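Local coordinates for protein amide synthase (Vibrio cholerae, PDB 1L5A) that probably forms amide bonds in vibriobactin biosynthesis, as a nonribosomal peptide synthetase condensation enzyme, at residues Leu20-Ala24 / Arg123-Ile127; Phe52-Ala58 / Leu100-Thr106. All coordinates share one frame; numbering follows the deposited sequence.

Contact 1 (Leu20-Ala24 / Arg123-Ile127); sequences LDTVA and RAHHI
D21 sets its carbonyl oxygen squarely over the centre of the H125 imidazole, about 3.3 Å above the ring plane, and the same oxygen accepts a nearly straight bond from the backbone of H126 (D21 O to H126 N 2.7 Å, 171° at the hydrogen). H125 and H126 are the two histidines that open the HHxxxDG signature of condensation domains, the motif generally taken to mark their active site. With CG anti to the backbone N (chi1 -173°), the H125 ring swings in beneath that carbonyl. Its rotation is fixed from the edge, where I127 N donates in the ring plane to H125 ND1 at 2.9 Å.

The tight part continues as an antiparallel strand pair. V23 and A124, both buried, form the hydrogen-bonded pair, V23 N to A124 O at 2.7 Å and A124 N to V23 O at 2.8 Å. On the face carrying T22, A24, H125 and R123, T22 CG2 rests against R123 CG at 3.8 Å, before the arginine chain bends away to a salt bridge with D93.

The looser part lies past the end of the strand, where H126 is only partly buried. V23 CG2 meets its ring obliquely at CD2, and the imidazole lies roughly parallel to the F8 ring.

Helix 6-14 supplies both F8 and R11, the latter a salt-bridge partner of D21 OD2. Both strands are interior to the sheet: strand 348-356 flanks 22-30 through A24, while strand 107-114 borders 117-125, with S107 bonded to R123.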
loop_
_atom_site.group_PDB
_atom_site.type_symbol
_atom_site.label_atom_id
_atom_site.label_comp_id
_atom_site.label_asym_id
_atom_site.label_seq_id
_atom_site.Cartn_x
_atom_site.Cartn_y
_atom_site.Cartn_z
ATOM N N LEU A 20 37.781 0.153 -9.682
ATOM C CA LEU A 20 37.098 -1.121 -9.872
ATOM C C LEU A 20 35.627 -1.010 -10.254
ATOM O O LEU A 20 35.114 -1.813 -11.029
ATOM C CB LEU A 20 37.191 -1.945 -8.591
ATOM C CG LEU A 20 38.542 -2.561 -8.270
ATOM C CD1 LEU A 20 38.610 -2.926 -6.799
ATOM C CD2 LEU A 20 38.737 -3.789 -9.138
ATOM N N ASP A 21 34.945 -0.013 -9.705
ATOM C CA ASP A 21 33.523 0.128 -9.957
ATOM C C ASP A 21 33.106 1.425 -10.617
ATOM O O ASP A 21 32.416 2.241 -10.024
ATOM C CB ASP A 21 32.793 -0.068 -8.631
ATOM C CG ASP A 21 33.151 -1.386 -7.978
ATOM O OD1 ASP A 21 32.936 -2.431 -8.623
ATOM O OD2 ASP A 21 33.654 -1.383 -6.841
ATOM N N THR A 22 33.528 1.598 -11.860
ATOM C CA THR A 22 33.216 2.789 -12.633
ATOM C C THR A 22 32.147 2.468 -13.670
ATOM O O THR A 22 32.006 1.325 -14.096
ATOM C CB THR A 22 34.456 3.291 -13.392
ATOM O OG1 THR A 22 35.492 3.637 -12.462
ATOM C CG2 THR A 22 34.109 4.495 -14.234
ATOM N N VAL A 23 31.390 3.479 -14.070
ATOM C CA VAL A 23 30.368 3.305 -15.094
ATOM C C VAL A 23 30.590 4.416 -16.120
ATOM O O VAL A 23 30.473 5.609 -15.811
ATOM C CB VAL A 23 28.937 3.447 -14.525
ATOM C CG1 VAL A 23 27.928 2.932 -15.538
ATOM C CG2 VAL A 23 28.809 2.695 -13.230
ATOM N N ALA A 24 30.934 4.032 -17.336
ATOM C CA ALA A 24 31.155 5.027 -18.372
ATOM C C ALA A 24 30.503 4.624 -19.685
ATOM O O ALA A 24 30.587 3.464 -20.116
ATOM C CB ALA A 24 32.668 5.271 -18.579
ATOM N N ARG A 123 30.699 9.668 -17.325
ATOM C CA ARG A 123 31.300 8.722 -16.404
ATOM C C ARG A 123 30.917 8.996 -14.974
ATOM O O ARG A 123 30.892 10.143 -14.526
ATOM C CB ARG A 123 32.815 8.759 -16.454
ATOM C CG ARG A 123 33.440 8.117 -15.210
ATOM C CD ARG A 123 34.671 8.856 -14.771
ATOM N NE ARG A 123 34.463 9.543 -13.507
ATOM C CZ ARG A 123 35.245 10.507 -13.040
ATOM N NH1 ARG A 123 36.304 10.908 -13.736
ATOM N NH2 ARG A 123 34.962 11.079 -11.878
ATOM N N ALA A 124 30.676 7.919 -14.243
ATOM C CA ALA A 124 30.320 8.020 -12.844
ATOM C C ALA A 124 30.863 6.805 -12.118
ATOM O O ALA A 124 31.321 5.857 -12.725
ATOM C CB ALA A 124 28.796 8.075 -12.708
ATOM N N HIS A 125 30.834 6.844 -10.804
ATOM C CA HIS A 125 31.256 5.697 -10.024
ATOM C C HIS A 125 29.979 4.921 -9.677
ATOM O O HIS A 125 28.922 5.508 -9.430
ATOM C CB HIS A 125 31.957 6.157 -8.758
ATOM C CG HIS A 125 32.570 5.044 -7.983
ATOM N ND1 HIS A 125 31.823 4.172 -7.222
ATOM C CD2 HIS A 125 33.857 4.643 -7.868
ATOM C CE1 HIS A 125 32.628 3.281 -6.669
ATOM N NE2 HIS A 125 33.866 3.544 -7.046
ATOM N N HIS A 126 30.067 3.602 -9.662
ATOM C CA HIS A 126 28.908 2.787 -9.343
ATOM C C HIS A 126 28.223 3.154 -8.019
ATOM O O HIS A 126 27.078 2.775 -7.782
ATOM C CB HIS A 126 29.331 1.329 -9.299
ATOM C CG HIS A 126 28.570 0.458 -10.235
ATOM N ND1 HIS A 126 27.307 -0.013 -9.948
ATOM C CD2 HIS A 126 28.880 -0.004 -11.469
ATOM C CE1 HIS A 126 26.870 -0.729 -10.968
ATOM N NE2 HIS A 126 27.805 -0.738 -11.904
ATOM N N ILE A 127 28.926 3.886 -7.161
ATOM C CA ILE A 127 28.393 4.256 -5.862
ATOM C C ILE A 127 27.312 5.347 -5.914
ATOM O O ILE A 127 26.645 5.600 -4.907
ATOM C CB ILE A 127 29.545 4.673 -4.904
ATOM C CG1 ILE A 127 29.085 4.589 -3.456
ATOM C CG2 ILE A 127 29.990 6.105 -5.179
ATOM C CD1 ILE A 127 30.226 4.686 -2.508
#

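Contact 2 (Phe52-Ala58 / Leu100-Thr106); sequences FRARFSA and LIDAPIT
R55 lays its guanidinium over the A103-P104 peptide, with P104 N 3.7 Å from the guanidinium plane and displaced toward its rim. The type II beta turn L100-A103 leads into that peptide, in the loop between helix 82-94 and strand 107-114 of the condensation domain. An extended chain from CG to NE carries R55 along the loop, and its NH2 ends beside P104 CG at 3.5 Å.

The turn is tied to the small strand 54-56 by one nearly straight backbone hydrogen bond, D102 N to F56 O at 2.7 Å (174° at the hydrogen). I101 CA approaches the same oxygen with a CA-H...O contact. Beyond it I101 packs on the A58 end, its CG2 4.2 Å from A58 CB. Further along, I105 CD1 lies at the edge of the F56 ring, 4.2 Å from F56 CD1.

At the buried end T106 places its methyl over one face of F52 in a CH-pi contact, CG2 3.9 Å from the ring centroid. Its OG1 sits between the backbone N and the carbonyl carbon (chi1 78°), where it bonds H108 and shares a water with F52 O.

The exposed end is bridged by water too. D102 OD1 bonds the Y63 hydroxyl, while D102 OD2 accepts at 2.7 Å from a water that in turn accepts from A58 N.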
loop_
_atom_site.group_PDB
_atom_site.type_symbol
_atom_site.label_atom_id
_atom_site.label_comp_id
_atom_site.label_asym_id
_atom_site.label_seq_id
_atom_site.Cartn_x
_atom_site.Cartn_y
_atom_site.Cartn_z
ATOM N N PHE A 52 24.829 13.268 -8.409
ATOM C CA PHE A 52 26.075 13.576 -9.103
ATOM C C PHE A 52 26.860 14.669 -8.351
ATOM O O PHE A 52 27.977 14.995 -8.737
ATOM C CB PHE A 52 25.825 14.067 -10.533
ATOM C CG PHE A 52 25.488 12.989 -11.505
ATOM C CD1 PHE A 52 25.338 13.293 -12.854
ATOM C CD2 PHE A 52 25.269 11.685 -11.083
ATOM C CE1 PHE A 52 24.963 12.321 -13.767
ATOM C CE2 PHE A 52 24.891 10.699 -11.989
ATOM C CZ PHE A 52 24.735 11.021 -13.335
ATOM N N ARG A 53 26.280 15.248 -7.304
ATOM C CA ARG A 53 26.975 16.284 -6.536
ATOM C C ARG A 53 27.497 15.702 -5.227
ATOM O O ARG A 53 28.041 16.411 -4.378
ATOM C CB ARG A 53 26.047 17.472 -6.222
ATOM C CG ARG A 53 25.659 18.326 -7.438
ATOM C CD ARG A 53 24.829 19.566 -7.046
ATOM N NE ARG A 53 23.497 19.231 -6.524
ATOM C CZ ARG A 53 23.157 19.276 -5.241
ATOM N NH1 ARG A 53 24.052 19.646 -4.317
ATOM N NH2 ARG A 53 21.917 18.955 -4.881
ATOM N N ALA A 54 27.318 14.402 -5.065
ATOM C CA ALA A 54 27.773 13.719 -3.876
ATOM C C ALA A 54 29.293 13.704 -3.780
ATOM O O ALA A 54 29.992 13.667 -4.789
ATOM C CB ALA A 54 27.261 12.292 -3.880
ATOM N N ARG A 55 29.784 13.734 -2.545
ATOM C CA ARG A 55 31.207 13.677 -2.242
ATOM C C ARG A 55 31.366 12.952 -0.908
ATOM O O ARG A 55 30.463 12.982 -0.058
ATOM C CB ARG A 55 31.810 15.089 -2.174
ATOM C CG ARG A 55 31.816 15.753 -3.527
ATOM C CD ARG A 55 32.832 16.835 -3.636
ATOM N NE ARG A 55 32.907 17.351 -5.001
ATOM C CZ ARG A 55 33.739 18.317 -5.374
ATOM N NH1 ARG A 55 34.568 18.863 -4.478
ATOM N NH2 ARG A 55 33.726 18.757 -6.631
ATOM N N PHE A 56 32.504 12.283 -0.726
ATOM C CA PHE A 56 32.720 11.549 0.513
ATOM C C PHE A 56 33.914 12.028 1.317
ATOM O O PHE A 56 34.955 12.379 0.756
ATOM C CB PHE A 56 32.879 10.062 0.210
ATOM C CG PHE A 56 31.693 9.455 -0.470
ATOM C CD1 PHE A 56 31.569 9.500 -1.846
ATOM C CD2 PHE A 56 30.673 8.875 0.275
ATOM C CE1 PHE A 56 30.449 8.982 -2.471
ATOM C CE2 PHE A 56 29.550 8.351 -0.344
ATOM C CZ PHE A 56 29.436 8.404 -1.715
ATOM N N SER A 57 33.759 12.044 2.639
ATOM C CA SER A 57 34.848 12.442 3.532
ATOM C C SER A 57 35.762 11.233 3.664
ATOM O O SER A 57 35.423 10.137 3.209
ATOM C CB SER A 57 34.324 12.793 4.922
ATOM O OG SER A 57 34.152 11.620 5.695
ATOM N N ALA A 58 36.915 11.430 4.294
ATOM C CA ALA A 58 37.866 10.341 4.490
ATOM C C ALA A 58 37.236 9.269 5.378
ATOM O O ALA A 58 37.624 8.103 5.323
ATOM C CB ALA A 58 39.145 10.876 5.127
ATOM N N LEU A 100 38.044 8.814 -4.289
ATOM C CA LEU A 100 36.663 9.073 -3.933
ATOM C C LEU A 100 36.555 10.147 -2.884
ATOM O O LEU A 100 35.536 10.826 -2.797
ATOM C CB LEU A 100 35.989 7.802 -3.406
ATOM C CG LEU A 100 35.322 6.843 -4.389
ATOM C CD1 LEU A 100 34.574 5.779 -3.613
ATOM C CD2 LEU A 100 34.363 7.594 -5.279
ATOM N N ILE A 101 37.596 10.296 -2.072
ATOM C CA ILE A 101 37.564 11.296 -1.015
ATOM C C ILE A 101 37.558 12.714 -1.583
ATOM O O ILE A 101 38.340 13.049 -2.466
ATOM C CB ILE A 101 38.778 11.169 -0.037
ATOM C CG1 ILE A 101 38.931 9.729 0.450
ATOM C CG2 ILE A 101 38.565 12.077 1.192
ATOM C CD1 ILE A 101 37.839 9.280 1.385
ATOM N N ASP A 102 36.645 13.526 -1.072
ATOM C CA ASP A 102 36.521 14.917 -1.466
ATOM C C ASP A 102 36.697 15.229 -2.960
ATOM O O ASP A 102 37.132 16.323 -3.310
ATOM C CB ASP A 102 37.513 15.733 -0.638
ATOM C CG ASP A 102 37.375 15.464 0.854
ATOM O OD1 ASP A 102 36.292 15.727 1.436
ATOM O OD2 ASP A 102 38.357 14.974 1.450
ATOM N N ALA A 103 36.346 14.295 -3.838
ATOM C CA ALA A 103 36.489 14.533 -5.270
ATOM C C ALA A 103 35.172 14.393 -6.065
ATOM O O ALA A 103 34.189 13.827 -5.589
ATOM C CB ALA A 103 37.542 13.595 -5.835
ATOM N N PRO A 104 35.141 14.921 -7.293
ATOM C CA PRO A 104 33.916 14.813 -8.084
ATOM C C PRO A 104 33.741 13.365 -8.492
ATOM O O PRO A 104 34.688 12.738 -8.960
ATOM C CB PRO A 104 34.195 15.702 -9.306
ATOM C CG PRO A 104 35.376 16.574 -8.883
ATOM C CD PRO A 104 36.185 15.663 -8.018
ATOM N N ILE A 105 32.528 12.845 -8.350
ATOM C CA ILE A 105 32.260 11.462 -8.705
ATOM C C ILE A 105 31.942 11.277 -10.175
ATOM O O ILE A 105 32.008 10.166 -10.686
ATOM C CB ILE A 105 31.093 10.887 -7.875
ATOM C CG1 ILE A 105 31.317 11.164 -6.389
ATOM C CG2 ILE A 105 31.006 9.393 -8.060
ATOM C CD1 ILE A 105 32.539 10.528 -5.809
ATOM N N THR A 106 31.578 12.338 -10.878
ATOM C CA THR A 106 31.281 12.141 -12.295
ATOM C C THR A 106 32.095 13.047 -13.204
ATOM O O THR A 106 32.760 13.962 -12.749
ATOM C CB THR A 106 29.781 12.352 -12.612
ATOM O OG1 THR A 106 29.489 13.755 -12.671
ATOM C CG2 THR A 106 28.918 11.687 -11.547
HETATM O O HOH W 1 30.313 15.016 -10.372
HETATM O O HOH W 2 38.170 14.001 3.946
#

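How the contacts relate
Contact 2 is nested in the long excursion of chain that contact 1 closes, and the two centres lie 12 Å apart on the same side of the molecule's centre. They share a direct interface along strand 117-125. I105 links the two: its CG2 packs 3.4 Å from H125 CB, and its carbonyl oxygen lies close to the R123 guanidinium (I105 O to R123 NH2 3.3 Å), at best a weak interaction. L100 also touches H125, and T106 packs on A124. The 100-106 loop thus lies between strand 54-56 and the strand that ends at H125, the first histidine of HHxxxDG, so contact 2 meets the probable active-site region through that residue.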